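Local coordinates for anti-sigma-factor antagonist (STAS) domain protein (Moorella thermoacetica, PDB 3ZXN) that probably serves as the RsbS scaffold component of a stressosome, the modular bacterial signalling complex, here adapted to control secondary messenger signalling, at residues 13-18 and 109-114; 36-41 and 74-79; 44-49 and 65-70. The protein carries 1 engineered substitution. All coordinates share one frame; numbering follows the deposited sequence.

All three contacts belong to one STAS domain and reach the same sheet. Contact 1 lies on one face, where helix 107-118 covers strand 13-17. Contacts 2 and 3 lie on the other face, which helices 25-38 and 58-74 cover. Contact 3 is the most central, and its centre is about 7 Å from that of contact 2 and about 10 Å from that of contact 1. Backbone bonds along strand 45-49 link them. Leu46 N lies 2.8 Å from Pro77 O, a probable hydrogen bond joining contacts 3 and 2. Val16 O lies 2.8 Å from Asp49 N, probably another, joining contacts 1 and 3. Trp14 of contact 1 also packs on Ile38 of contact 2.

Contact 1. Residues 13-18 and 109-114; sequences YWVVAI and KGLDKL
The C-terminal helix of the STAS domain, 107-118, packs on the sheet here: Tyr13 and Val15 of strand 13-17 meet Leu111 and Leu114. The segments run nearly antiparallel, at 157°, with 10.5 Å between their axes. The contact is buried and apolar, and no hydrogen bond crosses it.

Tyr13 has the largest share. Its CG is anti to the carbonyl carbon (chi1 -70°), which carries the ring out to the Leu114 side chain. Ring atom CE1 lies 3.7 Å from Leu114 CB. Leu114 CD1 adds a looser touch, 4.1 Å from Tyr13 CD1. The leucine meets the ring obliquely. At the root of the tyrosine, CB lies 3.8 Å from Leu111 CD2. Both leucines lie alongside Tyr13 and run the other way.

Leu111 CD2 has a second neighbour. It lies 4.1 Å from Val15 CG2, and these two side chains cross at about a right angle. One methyl thus bridges two residues of the strand. Lys44 and Lys115 also pack against Tyr13. A serine in place of Tyr13 would probably leave Leu114 without its ring neighbour and open a gap between the start of the strand and the helix.

Trp14, between Tyr13 and Val15, points away from this helix, toward the other face. This is the layout of a STAS domain whose helices 25-38 and 58-74 cover one face of the sheet while the last helix, 107-118, covers the other.

Contact 2. Residues 36-41 and 74-79; sequences HNITGV and LGLPFV
Ile38 and Thr39, where helix 25-38 ends, meet Leu74 and Leu76, on the turn that leads from helix 58-74 to strand 78-81. In this STAS fold the two helices share one face of the sheet. The contact joins the C-terminal end of one helix to the helix-to-strand turn of a beta-alpha-beta unit. It is partly buried: Ile38 is inside, while Thr39 and Leu74 lie at the surface.

Apolar packing carries the contact. Ile38 has its CG1 between the backbone N and the carbonyl carbon (chi1 71°), and from there CD1 reaches both leucines. Ile38 CD1 lies 3.8 Å from Leu76 CD2 and 4.1 Å from Leu74 CD1. Leu76 CD2 also lies 4.0 Å from Ile38 CB, so that methyl rests along the isoleucine and not on its end alone. Leu74 crosses Ile38 at about a right angle. Further in, Leu46 packs on Leu76, which ties the contact to strand 45-49.

Backbone geometry marks the two helix ends. Gly75 has a positive phi of 69°, and two bonds run back into the last turn, a Schellman motif. The chain then leads through Leu76 and Pro77 into the strand. After helix 25-38, Thr39 is the first residue to leave helical angles, and Gly40 N bonds back to Asn37 O at 3.1 Å.

Hydrogen bonding and packing divide the Thr39 side chain. No hydrogen bond crosses between the segments; OG1 bonds instead to the carbonyl oxygen of Leu35, one turn back. The methyl faces Leu74: Thr39 CG2 lies 3.6 Å from Leu74 CD1 and 4.0 Å from Leu74 CD2.

Contact 3. Residues 44-49 and 65-70; sequences KGLVID and IEISRL
Leu46 and Ile48 meet Ile67 through methyl groups alone, with no flat group across the contact. A flat group beside it, the ring of Phe78 on the neighbouring strand, touches both Leu46 and Ile48. The contact belongs to the beta-alpha-beta unit of strand 45-49, helix 58-74 and strand 78-81 in the STAS fold. It lies about 4 Å from the centre of the chain, measured between centres, and all three touching residues are buried.

Leu46 and Ile48 stand two residues apart on the strand, and both point toward the helix. Ile67 points back at them. Leu46 extends with CG anti to its backbone N (chi1 168°), bringing CD2 to 3.9 Å from Ile67 CG2. These two side chains cross at about a right angle. Ile48 comes differently: it and Ile67 reach toward each other tip to tip. Both branches of Ile67 are used, since CG2 serves both strand residues and CD1 serves Ile48.

Leu34 of helix 25-38 touches all three side chains, so a second helix adds to the same apolar core. Val47, between the two contact residues, packs instead on Leu107 and Leu111 of helix 107-118, across the sheet. The strand is therefore covered on both faces. Ile48 CD1 rests against both branch ends of Ile67: it is 4.0 Å from Ile67 CG2 and 4.1 Å from Ile67 CD1.

Contact 1. Residues 13-18 and 109-114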
loop_
_atom_site.group_PDB
_atom_site.type_symbol
_atom_site.label_atom_id
_atom_site.label_comp_id
_atom_site.label_asym_id
_atom_site.label_seq_id
_atom_site.Cartn_x
_atom_site.Cartn_y
_atom_site.Cartn_z
ATOM N N TYR A 13 -11.343 0.084 -7.071
ATOM C CA TYR A 13 -10.235 0.233 -6.124
ATOM C C TYR A 13 -9.128 -0.768 -6.437
ATOM O O TYR A 13 -9.394 -1.950 -6.673
ATOM C CB TYR A 13 -10.717 0.044 -4.681
ATOM C CG TYR A 13 -11.594 1.170 -4.194
ATOM C CD1 TYR A 13 -11.037 2.302 -3.624
ATOM C CD2 TYR A 13 -12.980 1.109 -4.318
ATOM C CE1 TYR A 13 -11.826 3.343 -3.180
ATOM C CE2 TYR A 13 -13.787 2.153 -3.877
ATOM C CZ TYR A 13 -13.198 3.268 -3.310
ATOM O OH TYR A 13 -13.968 4.319 -2.863
ATOM N N TRP A 14 -7.885 -0.284 -6.458
ATOM C CA TRP A 14 -6.737 -1.152 -6.602
ATOM C C TRP A 14 -6.535 -1.848 -5.277
ATOM O O TRP A 14 -6.606 -1.206 -4.230
ATOM C CB TRP A 14 -5.470 -0.310 -6.910
ATOM C CG TRP A 14 -5.589 0.518 -8.169
ATOM C CD1 TRP A 14 -5.783 1.877 -8.255
ATOM C CD2 TRP A 14 -5.527 0.037 -9.511
ATOM N NE1 TRP A 14 -5.836 2.266 -9.578
ATOM C CE2 TRP A 14 -5.677 1.157 -10.368
ATOM C CE3 TRP A 14 -5.341 -1.229 -10.076
ATOM C CZ2 TRP A 14 -5.655 1.044 -11.754
ATOM C CZ3 TRP A 14 -5.326 -1.338 -11.461
ATOM C CH2 TRP A 14 -5.480 -0.207 -12.282
ATOM N N VAL A 15 -6.284 -3.156 -5.329
ATOM C CA VAL A 15 -6.038 -3.963 -4.142
ATOM C C VAL A 15 -4.796 -4.833 -4.337
ATOM O O VAL A 15 -4.673 -5.552 -5.341
ATOM C CB VAL A 15 -7.242 -4.910 -3.812
ATOM C CG1 VAL A 15 -6.853 -5.859 -2.708
ATOM C CG2 VAL A 15 -8.490 -4.111 -3.441
ATOM N N VAL A 16 -3.873 -4.752 -3.384
ATOM C CA VAL A 16 -2.610 -5.470 -3.457
ATOM C C VAL A 16 -2.281 -6.081 -2.098
ATOM O O VAL A 16 -2.419 -5.423 -1.071
ATOM C CB VAL A 16 -1.432 -4.506 -3.822
ATOM C CG1 VAL A 16 -0.090 -5.226 -3.719
ATOM C CG2 VAL A 16 -1.627 -3.916 -5.211
ATOM N N ALA A 17 -1.840 -7.334 -2.089
ATOM C CA ALA A 17 -1.289 -7.913 -0.869
ATOM C C ALA A 17 0.143 -8.341 -1.121
ATOM O O ALA A 17 0.419 -9.126 -2.023
ATOM C CB ALA A 17 -2.131 -9.097 -0.375
ATOM N N ILE A 18 1.051 -7.816 -0.314
ATOM C CA ILE A 18 2.469 -8.119 -0.472
ATOM C C ILE A 18 2.847 -9.321 0.382
ATOM O O ILE A 18 2.674 -9.306 1.601
ATOM C CB ILE A 18 3.335 -6.913 -0.100
ATOM C CG1 ILE A 18 3.073 -5.753 -1.066
ATOM C CG2 ILE A 18 4.816 -7.283 -0.136
ATOM C CD1 ILE A 18 3.729 -4.453 -0.647
ATOM N N LYS A 109 -11.487 -3.599 6.105
ATOM C CA LYS A 109 -11.443 -2.314 6.798
ATOM C C LYS A 109 -10.805 -1.243 5.900
ATOM O O LYS A 109 -11.202 -0.077 5.921
ATOM C CB LYS A 109 -10.600 -2.454 8.071
ATOM C CG LYS A 109 -11.151 -3.487 9.054
ATOM C CD LYS A 109 -11.961 -2.828 10.101
ATOM C CE LYS A 109 -12.270 -3.810 11.236
ATOM N NZ LYS A 109 -12.850 -3.088 12.382
ATOM N N GLY A 110 -9.810 -1.658 5.130
ATOM C CA GLY A 110 -9.121 -0.761 4.205
ATOM C C GLY A 110 -10.075 -0.268 3.138
ATOM O O GLY A 110 -10.251 0.935 2.952
ATOM N N LEU A 111 -10.713 -1.206 2.444
ATOM C CA LEU A 111 -11.734 -0.845 1.467
ATOM C C LEU A 111 -12.847 0.029 2.061
ATOM O O LEU A 111 -13.226 1.037 1.468
ATOM C CB LEU A 111 -12.326 -2.093 0.821
ATOM C CG LEU A 111 -11.397 -2.782 -0.169
ATOM C CD1 LEU A 111 -11.913 -4.202 -0.485
ATOM C CD2 LEU A 111 -11.245 -1.920 -1.435
ATOM N N ASP A 112 -13.357 -0.339 3.235
ATOM C CA ASP A 112 -14.427 0.451 3.852
ATOM C C ASP A 112 -13.962 1.880 4.179
ATOM O O ASP A 112 -14.700 2.851 3.992
ATOM C CB ASP A 112 -14.989 -0.245 5.101
ATOM C CG ASP A 112 -15.809 -1.495 4.753
ATOM O OD1 ASP A 112 -16.326 -1.582 3.622
ATOM O OD2 ASP A 112 -15.917 -2.399 5.596
ATOM N N LYS A 113 -12.730 2.011 4.652
ATOM C CA LYS A 113 -12.223 3.329 5.015
ATOM C C LYS A 113 -12.210 4.256 3.801
ATOM O O LYS A 113 -12.623 5.408 3.878
ATOM C CB LYS A 113 -10.821 3.216 5.626
ATOM C CG LYS A 113 -10.237 4.536 6.130
ATOM C CD LYS A 113 -8.876 4.304 6.791
ATOM C CE LYS A 113 -8.341 5.553 7.493
ATOM N NZ LYS A 113 -9.121 5.906 8.719
ATOM N N LEU A 114 -11.745 3.741 2.674
ATOM C CA LEU A 114 -11.661 4.542 1.465
ATOM C C LEU A 114 -13.046 4.959 0.983
ATOM O O LEU A 114 -13.248 6.097 0.579
ATOM C CB LEU A 114 -10.895 3.791 0.375
ATOM C CG LEU A 114 -9.391 3.765 0.665
ATOM C CD1 LEU A 114 -8.549 3.486 -0.586
ATOM C CD2 LEU A 114 -8.985 5.098 1.268
#

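Contact 2. Residues 36-41 and 74-79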
loop_
_atom_site.group_PDB
_atom_site.type_symbol
_atom_site.label_atom_id
_atom_site.label_comp_id
_atom_site.label_asym_id
_atom_site.label_seq_id
_atom_site.Cartn_x
_atom_site.Cartn_y
_atom_site.Cartn_z
ATOM N N HIS A 36 2.822 1.950 -12.790
ATOM C CA HIS A 36 2.335 1.990 -14.160
ATOM C C HIS A 36 0.811 1.861 -14.171
ATOM O O HIS A 36 0.114 2.627 -14.841
ATOM C CB HIS A 36 2.982 0.888 -15.010
ATOM C CG HIS A 36 2.381 0.754 -16.373
ATOM N ND1 HIS A 36 2.696 1.599 -17.415
ATOM C CD2 HIS A 36 1.456 -0.110 -16.855
ATOM C CE1 HIS A 36 2.003 1.253 -18.486
ATOM N NE2 HIS A 36 1.240 0.220 -18.171
ATOM N N ASN A 37 0.291 0.897 -13.417
ATOM C CA ASN A 37 -1.157 0.686 -13.379
ATOM C C ASN A 37 -1.936 1.894 -12.864
ATOM O O ASN A 37 -2.907 2.315 -13.490
ATOM C CB ASN A 37 -1.519 -0.570 -12.565
ATOM C CG ASN A 37 -0.968 -1.846 -13.188
ATOM O OD1 ASN A 37 -0.285 -2.628 -12.528
ATOM N ND2 ASN A 37 -1.246 -2.049 -14.467
ATOM N N ILE A 38 -1.515 2.454 -11.730
ATOM C CA ILE A 38 -2.315 3.510 -11.108
ATOM C C ILE A 38 -2.224 4.857 -11.835
ATOM O O ILE A 38 -3.014 5.768 -11.562
ATOM C CB ILE A 38 -2.039 3.670 -9.594
ATOM C CG1 ILE A 38 -0.663 4.280 -9.339
ATOM C CG2 ILE A 38 -2.190 2.323 -8.872
ATOM C CD1 ILE A 38 -0.373 4.471 -7.868
ATOM N N THR A 39 -1.282 4.971 -12.773
ATOM C CA THR A 39 -1.223 6.157 -13.628
ATOM C C THR A 39 -1.801 5.926 -15.026
ATOM O O THR A 39 -1.691 6.787 -15.893
ATOM C CB THR A 39 0.209 6.733 -13.737
ATOM O OG1 THR A 39 1.103 5.744 -14.267
ATOM C CG2 THR A 39 0.691 7.143 -12.370
ATOM N N GLY A 40 -2.412 4.766 -15.251
ATOM C CA GLY A 40 -3.095 4.513 -16.514
ATOM C C GLY A 40 -4.594 4.756 -16.390
ATOM O O GLY A 40 -5.077 5.890 -16.450
ATOM N N VAL A 41 -5.349 3.681 -16.214
ATOM C CA VAL A 41 -6.776 3.826 -15.985
ATOM C C VAL A 41 -7.005 4.436 -14.611
ATOM O O VAL A 41 -6.342 4.071 -13.641
ATOM C CB VAL A 41 -7.513 2.484 -16.097
ATOM C CG1 VAL A 41 -8.980 2.672 -15.773
ATOM C CG2 VAL A 41 -7.347 1.924 -17.500
ATOM N N LEU A 74 -0.952 12.108 -7.002
ATOM C CA LEU A 74 -1.936 11.677 -7.980
ATOM C C LEU A 74 -3.377 11.920 -7.517
ATOM O O LEU A 74 -4.315 11.720 -8.271
ATOM C CB LEU A 74 -1.734 10.196 -8.304
ATOM C CG LEU A 74 -0.460 9.849 -9.070
ATOM C CD1 LEU A 74 -0.230 8.337 -9.106
ATOM C CD2 LEU A 74 -0.517 10.435 -10.483
ATOM N N GLY A 75 -3.545 12.358 -6.278
ATOM C CA GLY A 75 -4.866 12.536 -5.711
ATOM C C GLY A 75 -5.557 11.199 -5.498
ATOM O O GLY A 75 -6.787 11.117 -5.482
ATOM N N LEU A 76 -4.763 10.143 -5.343
ATOM C CA LEU A 76 -5.311 8.797 -5.170
ATOM C C LEU A 76 -5.356 8.421 -3.691
ATOM O O LEU A 76 -4.317 8.279 -3.050
ATOM C CB LEU A 76 -4.470 7.783 -5.957
ATOM C CG LEU A 76 -4.916 6.318 -5.951
ATOM C CD1 LEU A 76 -6.238 6.120 -6.714
ATOM C CD2 LEU A 76 -3.819 5.448 -6.543
ATOM N N PRO A 77 -6.569 8.286 -3.124
ATOM C CA PRO A 77 -6.643 7.815 -1.738
ATOM C C PRO A 77 -5.878 6.505 -1.532
ATOM O O PRO A 77 -5.991 5.599 -2.346
ATOM C CB PRO A 77 -8.157 7.583 -1.536
ATOM C CG PRO A 77 -8.796 8.609 -2.424
ATOM C CD PRO A 77 -7.888 8.690 -3.646
ATOM N N PHE A 78 -5.143 6.398 -0.430
ATOM C CA PHE A 78 -4.264 5.260 -0.208
ATOM C C PHE A 78 -4.363 4.806 1.242
ATOM O O PHE A 78 -4.253 5.625 2.139
ATOM C CB PHE A 78 -2.808 5.679 -0.523
ATOM C CG PHE A 78 -1.771 4.665 -0.122
ATOM C CD1 PHE A 78 -1.851 3.352 -0.553
ATOM C CD2 PHE A 78 -0.683 5.034 0.655
ATOM C CE1 PHE A 78 -0.878 2.417 -0.189
ATOM C CE2 PHE A 78 0.292 4.105 1.002
ATOM C CZ PHE A 78 0.190 2.798 0.585
ATOM N N VAL A 79 -4.586 3.508 1.461
ATOM C CA VAL A 79 -4.584 2.958 2.811
ATOM C C VAL A 79 -3.648 1.748 2.896
ATOM O O VAL A 79 -3.628 0.895 2.011
ATOM C CB VAL A 79 -6.031 2.624 3.315
ATOM C CG1 VAL A 79 -6.679 1.577 2.444
ATOM C CG2 VAL A 79 -6.026 2.194 4.789
#

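Contact 3. Residues 44-49 and 65-70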
loop_
_atom_site.group_PDB
_atom_site.type_symbol
_atom_site.label_atom_id
_atom_site.label_comp_id
_atom_site.label_asym_id
_atom_site.label_seq_id
_atom_site.Cartn_x
_atom_site.Cartn_y
_atom_site.Cartn_z
ATOM N N LYS A 44 -10.413 4.613 -7.910
ATOM C CA LYS A 44 -10.939 5.419 -6.815
ATOM C C LYS A 44 -9.992 5.428 -5.627
ATOM O O LYS A 44 -10.154 6.220 -4.695
ATOM C CB LYS A 44 -12.316 4.904 -6.359
ATOM C CG LYS A 44 -13.433 5.110 -7.379
ATOM C CD LYS A 44 -14.765 4.525 -6.852
ATOM C CE LYS A 44 -15.907 4.797 -7.818
ATOM N NZ LYS A 44 -17.224 4.381 -7.241
ATOM N N GLY A 45 -9.013 4.533 -5.642
ATOM C CA GLY A 45 -8.126 4.426 -4.496
ATOM C C GLY A 45 -7.277 3.177 -4.529
ATOM O O GLY A 45 -7.415 2.346 -5.419
ATOM N N LEU A 46 -6.409 3.048 -3.531
ATOM C CA LEU A 46 -5.430 1.993 -3.497
ATOM C C LEU A 46 -5.324 1.444 -2.074
ATOM O O LEU A 46 -5.173 2.202 -1.117
ATOM C CB LEU A 46 -4.061 2.544 -3.962
ATOM C CG LEU A 46 -2.827 1.675 -3.730
ATOM C CD1 LEU A 46 -2.976 0.370 -4.461
ATOM C CD2 LEU A 46 -1.548 2.399 -4.196
ATOM N N VAL A 47 -5.410 0.124 -1.951
ATOM C CA VAL A 47 -5.218 -0.558 -0.667
ATOM C C VAL A 47 -4.059 -1.527 -0.789
ATOM O O VAL A 47 -4.036 -2.363 -1.695
ATOM C CB VAL A 47 -6.457 -1.396 -0.244
ATOM C CG1 VAL A 47 -6.261 -1.931 1.185
ATOM C CG2 VAL A 47 -7.731 -0.583 -0.362
ATOM N N ILE A 48 -3.085 -1.417 0.112
ATOM C CA ILE A 48 -1.970 -2.351 0.090
ATOM C C ILE A 48 -1.834 -3.020 1.450
ATOM O O ILE A 48 -1.704 -2.338 2.457
ATOM C CB ILE A 48 -0.629 -1.662 -0.227
ATOM C CG1 ILE A 48 -0.658 -1.036 -1.627
ATOM C CG2 ILE A 48 0.493 -2.685 -0.102
ATOM C CD1 ILE A 48 0.698 -0.313 -2.003
ATOM N N ASP A 49 -1.851 -4.350 1.467
ATOM C CA ASP A 49 -1.764 -5.093 2.724
ATOM C C ASP A 49 -0.395 -5.735 2.867
ATOM O O ASP A 49 0.092 -6.383 1.944
ATOM C CB ASP A 49 -2.853 -6.173 2.821
ATOM C CG ASP A 49 -2.818 -6.914 4.150
ATOM O OD1 ASP A 49 -1.996 -7.845 4.296
ATOM O OD2 ASP A 49 -3.612 -6.560 5.043
ATOM N N ILE A 65 7.236 4.325 1.066
ATOM C CA ILE A 65 7.300 5.784 1.102
ATOM C C ILE A 65 7.087 6.385 -0.296
ATOM O O ILE A 65 6.396 7.397 -0.440
ATOM C CB ILE A 65 8.623 6.317 1.741
ATOM C CG1 ILE A 65 8.741 5.874 3.201
ATOM C CG2 ILE A 65 8.687 7.836 1.656
ATOM C CD1 ILE A 65 10.124 6.125 3.827
ATOM N N GLU A 66 7.670 5.773 -1.326
ATOM C CA GLU A 66 7.525 6.302 -2.679
ATOM C C GLU A 66 6.090 6.150 -3.189
ATOM O O GLU A 66 5.511 7.088 -3.730
ATOM C CB GLU A 66 8.528 5.646 -3.625
ATOM C CG GLU A 66 9.975 6.028 -3.310
ATOM C CD GLU A 66 10.982 5.274 -4.154
ATOM O OE1 GLU A 66 10.616 4.799 -5.248
ATOM O OE2 GLU A 66 12.140 5.148 -3.712
ATOM N N ILE A 67 5.512 4.973 -3.002
ATOM C CA ILE A 67 4.119 4.772 -3.410
ATOM C C ILE A 67 3.204 5.782 -2.715
ATOM O O ILE A 67 2.340 6.395 -3.340
ATOM C CB ILE A 67 3.666 3.333 -3.122
ATOM C CG1 ILE A 67 4.409 2.360 -4.044
ATOM C CG2 ILE A 67 2.134 3.204 -3.277
ATOM C CD1 ILE A 67 4.315 0.881 -3.624
ATOM N N SER A 68 3.403 5.953 -1.412
ATOM C CA SER A 68 2.634 6.919 -0.636
ATOM C C SER A 68 2.754 8.352 -1.186
ATOM O O SER A 68 1.749 9.053 -1.367
ATOM C CB SER A 68 3.083 6.876 0.828
ATOM O OG SER A 68 2.397 7.840 1.604
ATOM N N ARG A 69 3.978 8.790 -1.458
ATOM C CA ARG A 69 4.176 10.136 -1.998
ATOM C C ARG A 69 3.511 10.327 -3.352
ATOM O O ARG A 69 2.915 11.368 -3.619
ATOM C CB ARG A 69 5.674 10.470 -2.127
ATOM C CG ARG A 69 6.322 11.003 -0.867
ATOM C CD ARG A 69 5.623 12.258 -0.351
ATOM N NE ARG A 69 5.994 13.478 -1.073
ATOM C CZ ARG A 69 5.132 14.264 -1.715
ATOM N NH1 ARG A 69 3.835 13.958 -1.746
ATOM N NH2 ARG A 69 5.567 15.358 -2.330
ATOM N N LEU A 70 3.670 9.342 -4.227
ATOM C CA LEU A 70 3.079 9.423 -5.557
ATOM C C LEU A 70 1.551 9.402 -5.483
ATOM O O LEU A 70 0.869 10.175 -6.164
ATOM C CB LEU A 70 3.621 8.313 -6.464
ATOM C CG LEU A 70 5.059 8.600 -6.955
ATOM C CD1 LEU A 70 5.723 7.354 -7.493
ATOM C CD2 LEU A 70 5.037 9.692 -8.010
#